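Local coordinates for protein peptidoglycan D,D-transpeptidase PbpA (PDB 3UN7) that probably cross-links the peptidoglycan of the mycobacterial cell wall as a penicillin-binding D,D-transpeptidase and helps to regulate cell length, at residues 85-88 against 89-93; 341-344 against 345-349; 73-76 against 77-80; 157-161 against 162-166; 49-52 against 53-56. All coordinates share one frame; numbering follows the deposited sequence.

Interaction 1 (85-88 against 89-93); sequences RLFG and RRLAD
Leu86, Phe87 and Gly88 open helix 87-96 by offering their carbonyls to amide hydrogens three and four residues further on. Leu86 O takes two of them: Arg89 N at 2.7 Å, coming in from above the carbonyl plane, and Arg90 N in a weak, longer bond. The next bond, Leu91 N to Phe87 O, is weak as well, whereas Ala92 N reaches Gly88 O at 3.1 Å in a normal helical bond.

Phe87 carries most of the side-chain contact, its ring lying between two residues of the following turn. Arg90 NH1 meets ring atom Phe87 CE2 at 3.7 Å, at the edge and near the ring plane. With guanidinium and ring planes 58° apart, the pair is not a face-on cation-pi stack. Arg90 gets there because CG stands anti to the backbone N (chi1 -164°) and the chain then bends at chi3; its NH2 goes on to bond Asn80 O. At the other flank of the ring, Leu91 CG lies 3.9 Å from Phe87 CD1 and also rests on Phe87 O, so its branched end covers a carbonyl as well as an aromatic carbon. Arg89 lays CB against Leu86 O at 3.4 Å and sends its charged end away, where it makes a long, weak ion pair with Asp346; exposed here, a long charged chain is at home. Leu86, which is buried, suits its place by packing on Ile78 and Pro345. Such i/i+3 and i/i+4 contacts are characteristic of the first turns of a surface alpha-helix, here within the dimerisation-domain family region.

Interaction 2 (341-344 against 345-349); sequences SLKG and PDLAN
Pro345 follows Gly344 directly; the restricted phi of proline suits the second position of the type I turn that runs from Gly344 to Leu347. Asp346 takes the third position, its side chain starting away from the strand; OD1 makes long, weak ion pairs with Arg89 and Arg98. At Leu347 the backbone enters the left-handed region (phi 72°) and closes the turn: Leu347 N donates to Gly344 O at 2.7 Å, from well above the carbonyl plane. The Leu347 side chain comes back across the strand residue before the turn, CD2 lying 4.1 Å from Lys343 CD, so that the aliphatic part of the lysine is the apolar partner. The polar end of that lysine belongs elsewhere: NZ bonds Ser341 OG at 3.0 Å and forms a salt bridge with Asp106.

Ala348 supplies the second backbone link. Its O accepts Gly344 N at 2.8 Å in a nearly straight bond (165°) lying in the carbonyl plane, and Lys343 CA adds a CA-H...O contact to Ala348 O at 3.2 Å. Asn349 then pairs with Lys343 as an antiparallel non-hydrogen-bonded pair whose side chains diverge. A type I turn whose fourth residue is left-handed, with these two bonds, is the type I turn plus G1 bulge of a beta-hairpin, joining strands 339-343 and 349-352.

Interaction 3 (73-76 against 77-80); sequences RAED and PILN
Asp76 and Asn80 meet through their backbones and through water. The main bond runs from Asn80 N to Asp76 O at 2.7 Å, almost straight (164°). Asn80 holds CG between its backbone N and carbonyl carbon (chi1 73°), which swings the amide back beside the same carbonyl, with CG 3.0 Å from Asp76 O. The two side chains cross at about a right angle, with carboxylate and amide planes 62° apart, and a water joins them: it donates to Asp76 OD1 at 2.8 Å and accepts from Asn80 ND2 at 3.1 Å. Both groups have further partners, Asp76 OD1 in a salt bridge with Arg23 and Asn80 OD1 bonded to Ser82.

Glu75 comes next. Leu79 N reaches Glu75 O at 2.9 Å, and Leu79 CG lies 3.4 Å from Glu75 O, so the leucine shields the carbonyl it bonds to; its CD1 also rests 3.9 Å from Glu75 CB. Around them lie Val105 and Leu342. Pro77, the third, suits the first turn, where its lack of an N-H costs no helical bond. Glu75 is the first residue past helix 70-74 and the N-cap of helix 76-79, a tight junction between two helices, the second a single turn.

Interaction 4 (157-161 against 162-166); sequences LASHN and PEVQA
This is a helix N-cap: Asn161 precedes helix 162-174 and uses its side-chain oxygen to hold a backbone amide of the first turn. Val164 N donates to Asn161 OD1 at 2.8 Å, within the plane of the amide and on a lone pair. The placement follows from Asn161 CG standing anti to its own N (chi1 -175°), which folds the amide over the helix start. Pro162 fits the position just after the cap, since no N-H is needed there. The next regular bond, Gln165 N to Asn161 O, is 3.1 Å and nearly straight. Gln165 NE2 adds a weak bond to Asn161 O at 3.3 Å, while its OE1 is held by Ser63 OG and Arg65 N.

Two residues earlier, Ser159 OG accepts Asn161 N at 3.1 Å, an ST turn that sets the approach to the cap. Ser159 CB presses on Val164 CG1 at 3.5 Å, a tight contact, and Val164 CG2 lies against the Asn161 side chain. Leu157 CD2 touches Gln165 O at 3.6 Å. Asn161 OD1 thus satisfies Val164 N, a first-turn donor with no preceding helical turn to bond to, while Asn161 O starts the regular bonding of the helix.

Interaction 5 (49-52 against 53-56); sequences YPNP and EVYA
Asn51, just ahead of the helix, touches both Val54 and Tyr55. Its OD1 lies 3.3 Å from Val54 CG2, and its CB sits 3.8 Å from ring atom Tyr55 CD1, with ND2 a similar distance from Tyr55 CE1. Amide and ring planes stand 68° apart, so the two groups cross without stacking. The Asn51 carbonyl oxygen meets the ring differently: it lies at the edge, in plane, with Tyr55 CD1 3.4 Å from Asn51 O. The same oxygen accepts Tyr55 N at 3.3 Å along a nearly straight path. Val54 CG1 covers one face of the Tyr55 ring, offset toward its rim.

Asn51 holds the N-cap position of helix 52-59, yet its side chain makes no direct capping bond. A water takes that role: it donates to Asn51 OD1 at 2.8 Å and accepts from Val54 N at 3.2 Å, so the amide of the first turn is reached through one solvent molecule. A chi1 of -162° carries the amide along the start of the helix, and chi2 near zero points OD1 at the water. Pro52, next in sequence, suits the first helical residue because it needs no N-H there, and Ala56 CB, small enough to lie close, is 3.4 Å from Pro52 O.

In the second shell, Gln115 OE1 accepts Asn51 ND2, which probably helps to fix which way the amide is turned. Helix 111-123 packs on the contact, Trp118 against Val54 and Gln114 against Tyr55, while Pro154 packs on Pro52 and Ala56.

From the N terminus the order is interaction 5, 3, 1, 4 and 2, each bridging only neighbouring residues, so none nests in or crosses another. Interaction 5 leads from strand 45-48 into helix 52-59, interaction 3 turns helix 70-74 into helix 76-79, and interaction 1 starts helix 87-96; 1 and 3 touch through Arg90 and Asn80. Interaction 4 carries helix 154-157 into helix 162-174, and touches interaction 5 through Ala158 and Tyr49. Interaction 2 closes the one hairpin, whose strands 339-343 and 349-352 extend the sheet beside strand 104-107. Although late in the chain, it packs on interactions 1 and 3 in the N-terminal part, Leu342 lying on Glu75 and Ile78.

Interaction 1 (85-88 against 89-93)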
# COMPACT_ATOMS: atom_id res chain seq x y z
N ARG A 85 -8.84 26.92 -14.53
CA ARG A 85 -7.66 27.65 -14.06
C ARG A 85 -6.67 27.96 -15.19
O ARG A 85 -5.87 28.90 -15.07
CB ARG A 85 -7.00 26.89 -12.91
CG ARG A 85 -7.87 26.85 -11.64
CD ARG A 85 -7.44 25.79 -10.64
NE ARG A 85 -7.56 24.44 -11.17
CZ ARG A 85 -7.32 23.33 -10.46
NH1 ARG A 85 -6.97 23.40 -9.18
NH2 ARG A 85 -7.45 22.15 -11.04
N LEU A 86 -6.78 27.21 -16.28
CA LEU A 86 -5.87 27.28 -17.42
C LEU A 86 -6.44 28.03 -18.59
O LEU A 86 -5.70 28.46 -19.47
CB LEU A 86 -5.52 25.88 -17.91
CG LEU A 86 -4.55 25.08 -17.08
CD1 LEU A 86 -4.50 23.63 -17.57
CD2 LEU A 86 -3.18 25.74 -17.13
N PHE A 87 -7.76 28.19 -18.61
CA PHE A 87 -8.42 28.68 -19.82
C PHE A 87 -8.06 30.10 -20.26
O PHE A 87 -8.33 30.49 -21.39
CB PHE A 87 -9.93 28.46 -19.77
CG PHE A 87 -10.49 27.95 -21.05
CD1 PHE A 87 -11.25 28.78 -21.88
CD2 PHE A 87 -10.22 26.64 -21.47
CE1 PHE A 87 -11.74 28.31 -23.09
CE2 PHE A 87 -10.71 26.17 -22.68
CZ PHE A 87 -11.47 27.00 -23.49
N GLY A 88 -7.43 30.86 -19.37
CA GLY A 88 -6.83 32.15 -19.74
C GLY A 88 -5.64 31.95 -20.68
O GLY A 88 -5.44 32.73 -21.62
N ARG A 89 -4.87 30.89 -20.44
CA ARG A 89 -3.67 30.61 -21.23
C ARG A 89 -3.98 30.05 -22.62
O ARG A 89 -3.29 30.40 -23.59
CB ARG A 89 -2.70 29.68 -20.47
CG ARG A 89 -2.41 30.08 -19.02
CD ARG A 89 -1.99 31.54 -18.87
NE ARG A 89 -0.54 31.74 -18.99
CZ ARG A 89 0.05 32.55 -19.87
NH1 ARG A 89 -0.68 33.28 -20.72
NH2 ARG A 89 1.37 32.65 -19.88
N ARG A 90 -4.99 29.19 -22.72
CA ARG A 90 -5.35 28.59 -24.00
C ARG A 90 -5.99 29.62 -24.92
O ARG A 90 -5.77 29.62 -26.13
CB ARG A 90 -6.26 27.37 -23.83
CG ARG A 90 -6.34 26.48 -25.08
CD ARG A 90 -7.59 25.61 -25.09
NE ARG A 90 -7.35 24.24 -24.65
CZ ARG A 90 -8.28 23.29 -24.60
NH1 ARG A 90 -9.53 23.54 -24.95
NH2 ARG A 90 -7.96 22.06 -24.19
N LEU A 91 -6.79 30.51 -24.32
CA LEU A 91 -7.40 31.62 -25.04
C LEU A 91 -6.33 32.57 -25.58
O LEU A 91 -6.37 32.97 -26.75
CB LEU A 91 -8.42 32.36 -24.17
CG LEU A 91 -9.84 31.76 -24.05
CD1 LEU A 91 -10.66 32.54 -23.03
CD2 LEU A 91 -10.57 31.72 -25.40
N ALA A 92 -5.36 32.91 -24.72
CA ALA A 92 -4.21 33.71 -25.13
C ALA A 92 -3.45 33.07 -26.29
O ALA A 92 -3.06 33.75 -27.23
CB ALA A 92 -3.27 33.97 -23.94
N ASP A 93 -3.27 31.75 -26.22
CA ASP A 93 -2.61 30.96 -27.28
C ASP A 93 -3.34 31.01 -28.63
O ASP A 93 -2.71 31.31 -29.66
CB ASP A 93 -2.40 29.51 -26.84
CG ASP A 93 -1.24 29.35 -25.86
OD1 ASP A 93 -0.37 30.25 -25.79
OD2 ASP A 93 -1.20 28.31 -25.15

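Interaction 2 (341-344 against 345-349)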
# COMPACT_ATOMS: atom_id res chain seq x y z
N SER A 341 1.77 19.06 -6.92
CA SER A 341 1.38 20.33 -7.52
C SER A 341 0.90 20.20 -8.96
O SER A 341 1.22 19.25 -9.65
CB SER A 341 2.50 21.38 -7.40
OG SER A 341 3.68 20.96 -8.04
N LEU A 342 0.10 21.18 -9.36
CA LEU A 342 -0.37 21.32 -10.73
C LEU A 342 0.21 22.62 -11.25
O LEU A 342 0.23 23.62 -10.53
CB LEU A 342 -1.91 21.40 -10.76
CG LEU A 342 -2.68 20.19 -10.18
CD1 LEU A 342 -4.16 20.51 -10.11
CD2 LEU A 342 -2.40 18.94 -11.03
N LYS A 343 0.67 22.61 -12.49
CA LYS A 343 1.27 23.78 -13.13
C LYS A 343 0.66 24.01 -14.50
O LYS A 343 0.10 23.09 -15.09
CB LYS A 343 2.78 23.58 -13.31
CG LYS A 343 3.58 23.37 -12.04
CD LYS A 343 5.05 23.15 -12.39
CE LYS A 343 5.77 22.25 -11.38
NZ LYS A 343 5.43 22.44 -9.93
N GLY A 344 0.79 25.23 -15.00
CA GLY A 344 0.41 25.55 -16.37
C GLY A 344 1.45 25.08 -17.39
O GLY A 344 2.52 24.62 -17.00
N PRO A 345 1.15 25.21 -18.69
CA PRO A 345 2.06 24.81 -19.77
C PRO A 345 3.41 25.51 -19.66
O PRO A 345 4.43 24.96 -20.07
CB PRO A 345 1.35 25.32 -21.04
CG PRO A 345 0.29 26.25 -20.57
CD PRO A 345 -0.11 25.77 -19.22
N ASP A 346 3.41 26.71 -19.10
CA ASP A 346 4.64 27.48 -18.92
C ASP A 346 5.19 27.34 -17.48
O ASP A 346 6.07 28.09 -17.04
CB ASP A 346 4.42 28.93 -19.38
CG ASP A 346 4.27 29.05 -20.90
OD1 ASP A 346 3.51 29.91 -21.39
OD2 ASP A 346 4.93 28.27 -21.63
N LEU A 347 4.65 26.34 -16.78
CA LEU A 347 5.10 25.91 -15.44
C LEU A 347 4.78 26.86 -14.27
O LEU A 347 5.27 26.66 -13.17
CB LEU A 347 6.57 25.49 -15.46
CG LEU A 347 6.92 24.45 -16.53
CD1 LEU A 347 8.44 24.25 -16.62
CD2 LEU A 347 6.19 23.14 -16.28
N ALA A 348 3.96 27.88 -14.51
CA ALA A 348 3.46 28.70 -13.41
C ALA A 348 2.55 27.84 -12.52
O ALA A 348 1.85 26.95 -13.00
CB ALA A 348 2.70 29.88 -13.94
N ASN A 349 2.60 28.11 -11.22
CA ASN A 349 1.83 27.35 -10.24
C ASN A 349 0.31 27.54 -10.41
O ASN A 349 -0.17 28.67 -10.62
CB ASN A 349 2.28 27.77 -8.84
CG ASN A 349 1.56 27.04 -7.75
OD1 ASN A 349 1.66 25.81 -7.63
ND2 ASN A 349 0.85 27.78 -6.92

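Interaction 3 (73-76 against 77-80)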
# COMPACT_ATOMS: atom_id res chain seq x y z
N ARG A 73 -6.66 10.05 -16.15
CA ARG A 73 -8.10 10.30 -16.01
C ARG A 73 -8.37 11.38 -14.96
O ARG A 73 -9.11 12.34 -15.22
CB ARG A 73 -8.85 9.01 -15.65
CG ARG A 73 -10.38 9.17 -15.71
CD ARG A 73 -11.10 7.81 -15.67
NE ARG A 73 -12.54 7.91 -15.94
CZ ARG A 73 -13.09 8.00 -17.16
NH1 ARG A 73 -12.34 8.02 -18.26
NH2 ARG A 73 -14.41 8.08 -17.28
N ALA A 74 -7.75 11.23 -13.78
CA ALA A 74 -7.99 12.11 -12.64
C ALA A 74 -7.55 13.55 -12.93
O ALA A 74 -8.21 14.51 -12.50
CB ALA A 74 -7.28 11.57 -11.39
N GLU A 75 -6.46 13.69 -13.68
CA GLU A 75 -5.93 15.03 -13.97
C GLU A 75 -6.17 15.41 -15.42
O GLU A 75 -5.55 16.33 -15.94
CB GLU A 75 -4.43 15.12 -13.61
CG GLU A 75 -4.12 14.86 -12.15
CD GLU A 75 -4.66 15.93 -11.19
OE1 GLU A 75 -4.64 15.66 -9.98
OE2 GLU A 75 -5.10 17.01 -11.62
N ASP A 76 -7.14 14.75 -16.06
CA ASP A 76 -7.48 15.05 -17.46
C ASP A 76 -7.65 16.54 -17.81
O ASP A 76 -7.06 16.99 -18.80
CB ASP A 76 -8.69 14.24 -17.91
CG ASP A 76 -8.70 13.99 -19.41
OD1 ASP A 76 -7.63 14.02 -20.05
OD2 ASP A 76 -9.80 13.77 -19.95
N PRO A 77 -8.45 17.32 -17.03
CA PRO A 77 -8.65 18.73 -17.38
C PRO A 77 -7.37 19.57 -17.35
O PRO A 77 -7.21 20.47 -18.17
CB PRO A 77 -9.64 19.21 -16.32
CG PRO A 77 -10.31 17.98 -15.80
CD PRO A 77 -9.20 16.96 -15.81
N ILE A 78 -6.48 19.28 -16.41
CA ILE A 78 -5.18 19.95 -16.37
C ILE A 78 -4.32 19.50 -17.56
O ILE A 78 -3.76 20.32 -18.30
CB ILE A 78 -4.46 19.72 -15.01
CG1 ILE A 78 -5.17 20.52 -13.90
CG2 ILE A 78 -2.96 20.05 -15.08
CD1 ILE A 78 -4.87 22.03 -13.90
N LEU A 79 -4.25 18.18 -17.76
CA LEU A 79 -3.37 17.64 -18.79
C LEU A 79 -3.81 18.01 -20.19
O LEU A 79 -2.96 18.28 -21.05
CB LEU A 79 -3.22 16.11 -18.64
CG LEU A 79 -2.53 15.71 -17.34
CD1 LEU A 79 -2.75 14.25 -17.04
CD2 LEU A 79 -1.04 16.02 -17.44
N ASN A 80 -5.12 18.03 -20.43
CA ASN A 80 -5.63 18.45 -21.74
C ASN A 80 -5.85 19.96 -21.89
O ASN A 80 -6.17 20.44 -22.97
CB ASN A 80 -6.85 17.62 -22.18
CG ASN A 80 -8.12 17.96 -21.41
OD1 ASN A 80 -8.30 19.08 -20.95
ND2 ASN A 80 -9.03 16.98 -21.28
O HOH W 1 -8.70 14.19 -22.65

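Interaction 4 (157-161 against 162-166)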
# COMPACT_ATOMS: atom_id res chain seq x y z
N LEU A 157 -1.90 0.76 -25.23
CA LEU A 157 -3.22 1.39 -25.28
C LEU A 157 -3.18 2.81 -25.84
O LEU A 157 -4.19 3.33 -26.30
CB LEU A 157 -3.91 1.28 -23.90
CG LEU A 157 -4.14 -0.21 -23.60
CD1 LEU A 157 -4.78 -0.46 -22.24
CD2 LEU A 157 -4.97 -0.87 -24.69
N ALA A 158 -1.98 3.40 -25.86
CA ALA A 158 -1.76 4.70 -26.48
C ALA A 158 -1.47 4.60 -27.99
O ALA A 158 -1.29 5.61 -28.68
CB ALA A 158 -0.62 5.42 -25.75
N SER A 159 -1.45 3.37 -28.52
CA SER A 159 -1.29 3.19 -29.95
C SER A 159 -2.42 3.86 -30.73
O SER A 159 -3.56 3.88 -30.29
CB SER A 159 -1.23 1.72 -30.32
OG SER A 159 -1.17 1.57 -31.72
N HIS A 160 -2.11 4.42 -31.88
CA HIS A 160 -3.17 5.00 -32.70
C HIS A 160 -3.80 3.98 -33.62
O HIS A 160 -4.77 4.28 -34.31
CB HIS A 160 -2.68 6.24 -33.45
CG HIS A 160 -2.41 7.40 -32.55
ND1 HIS A 160 -2.19 8.68 -33.02
CD2 HIS A 160 -2.33 7.48 -31.20
CE1 HIS A 160 -1.99 9.49 -32.00
NE2 HIS A 160 -2.06 8.79 -30.88
N ASN A 161 -3.25 2.77 -33.63
CA ASN A 161 -3.84 1.67 -34.38
C ASN A 161 -4.96 1.00 -33.58
O ASN A 161 -4.72 0.48 -32.49
CB ASN A 161 -2.76 0.66 -34.80
CG ASN A 161 -3.29 -0.45 -35.70
OD1 ASN A 161 -3.82 -1.43 -35.22
ND2 ASN A 161 -3.13 -0.30 -37.01
N PRO A 162 -6.19 1.02 -34.12
CA PRO A 162 -7.34 0.42 -33.42
C PRO A 162 -7.13 -1.05 -33.06
O PRO A 162 -7.50 -1.46 -31.96
CB PRO A 162 -8.47 0.54 -34.45
CG PRO A 162 -8.07 1.65 -35.30
CD PRO A 162 -6.59 1.58 -35.42
N GLU A 163 -6.52 -1.82 -33.97
CA GLU A 163 -6.27 -3.23 -33.73
C GLU A 163 -5.19 -3.49 -32.70
O GLU A 163 -5.34 -4.39 -31.88
CB GLU A 163 -5.98 -3.98 -35.04
CG GLU A 163 -7.17 -4.79 -35.54
CD GLU A 163 -7.47 -6.00 -34.66
OE1 GLU A 163 -8.44 -5.94 -33.86
OE2 GLU A 163 -6.73 -7.00 -34.75
N VAL A 164 -4.12 -2.69 -32.71
CA VAL A 164 -3.12 -2.80 -31.63
C VAL A 164 -3.75 -2.55 -30.24
O VAL A 164 -3.47 -3.26 -29.27
CB VAL A 164 -1.91 -1.86 -31.89
CG1 VAL A 164 -1.05 -1.74 -30.65
CG2 VAL A 164 -1.09 -2.39 -33.07
N GLN A 165 -4.61 -1.54 -30.16
CA GLN A 165 -5.28 -1.27 -28.89
C GLN A 165 -6.22 -2.41 -28.51
O GLN A 165 -6.15 -2.92 -27.39
CB GLN A 165 -6.07 0.03 -28.98
CG GLN A 165 -5.24 1.29 -29.09
CD GLN A 165 -6.12 2.46 -29.43
OE1 GLN A 165 -6.66 3.12 -28.54
NE2 GLN A 165 -6.32 2.70 -30.72
N ALA A 166 -7.09 -2.82 -29.43
CA ALA A 166 -8.08 -3.88 -29.15
C ALA A 166 -7.46 -5.21 -28.74
O ALA A 166 -7.98 -5.90 -27.85
CB ALA A 166 -9.03 -4.07 -30.34

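Interaction 5 (49-52 against 53-56)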
# COMPACT_ATOMS: atom_id res chain seq x y z
N TYR A 49 5.03 6.64 -22.67
CA TYR A 49 5.29 6.26 -21.28
C TYR A 49 6.68 5.65 -21.28
O TYR A 49 6.82 4.49 -21.65
CB TYR A 49 4.25 5.23 -20.79
CG TYR A 49 2.83 5.77 -20.90
CD1 TYR A 49 2.09 5.61 -22.06
CD2 TYR A 49 2.26 6.47 -19.83
CE1 TYR A 49 0.78 6.12 -22.16
CE2 TYR A 49 0.98 7.01 -19.94
CZ TYR A 49 0.25 6.82 -21.09
OH TYR A 49 -1.03 7.33 -21.16
N PRO A 50 7.70 6.44 -20.90
CA PRO A 50 9.10 5.97 -21.06
C PRO A 50 9.58 4.90 -20.07
O PRO A 50 10.58 4.25 -20.35
CB PRO A 50 9.92 7.26 -20.91
CG PRO A 50 9.12 8.13 -20.03
CD PRO A 50 7.65 7.82 -20.37
N ASN A 51 8.89 4.72 -18.93
CA ASN A 51 9.20 3.59 -18.05
C ASN A 51 7.87 2.91 -17.70
O ASN A 51 7.42 2.95 -16.54
CB ASN A 51 9.98 4.05 -16.80
CG ASN A 51 10.70 2.90 -16.10
OD1 ASN A 51 10.50 1.73 -16.43
ND2 ASN A 51 11.56 3.25 -15.14
N PRO A 52 7.25 2.27 -18.71
CA PRO A 52 5.80 2.09 -18.71
C PRO A 52 5.25 1.15 -17.63
O PRO A 52 4.32 1.53 -16.92
CB PRO A 52 5.49 1.58 -20.12
CG PRO A 52 6.77 0.95 -20.60
CD PRO A 52 7.90 1.62 -19.88
N GLU A 53 5.81 -0.05 -17.50
CA GLU A 53 5.27 -1.03 -16.53
C GLU A 53 5.45 -0.54 -15.09
O GLU A 53 4.54 -0.67 -14.25
CB GLU A 53 5.89 -2.43 -16.71
CG GLU A 53 5.62 -3.06 -18.07
CD GLU A 53 5.98 -4.54 -18.15
OE1 GLU A 53 6.37 -5.14 -17.11
OE2 GLU A 53 5.87 -5.13 -19.25
N VAL A 54 6.62 0.04 -14.83
CA VAL A 54 6.95 0.53 -13.50
C VAL A 54 5.94 1.57 -13.00
O VAL A 54 5.45 1.44 -11.87
CB VAL A 54 8.36 1.13 -13.44
CG1 VAL A 54 8.63 1.71 -12.05
CG2 VAL A 54 9.41 0.07 -13.79
N TYR A 55 5.62 2.56 -13.83
CA TYR A 55 4.71 3.66 -13.41
C TYR A 55 3.26 3.54 -13.85
O TYR A 55 2.47 4.44 -13.61
CB TYR A 55 5.28 5.03 -13.84
CG TYR A 55 6.59 5.33 -13.17
CD1 TYR A 55 7.79 4.99 -13.79
CD2 TYR A 55 6.64 5.94 -11.91
CE1 TYR A 55 9.04 5.25 -13.17
CE2 TYR A 55 7.87 6.22 -11.29
CZ TYR A 55 9.05 5.85 -11.93
OH TYR A 55 10.26 6.08 -11.35
N ALA A 56 2.89 2.43 -14.51
CA ALA A 56 1.49 2.22 -14.90
C ALA A 56 0.46 2.46 -13.78
O ALA A 56 -0.56 3.08 -14.02
CB ALA A 56 1.29 0.85 -15.54
O HOH W 2 8.81 -0.39 -17.18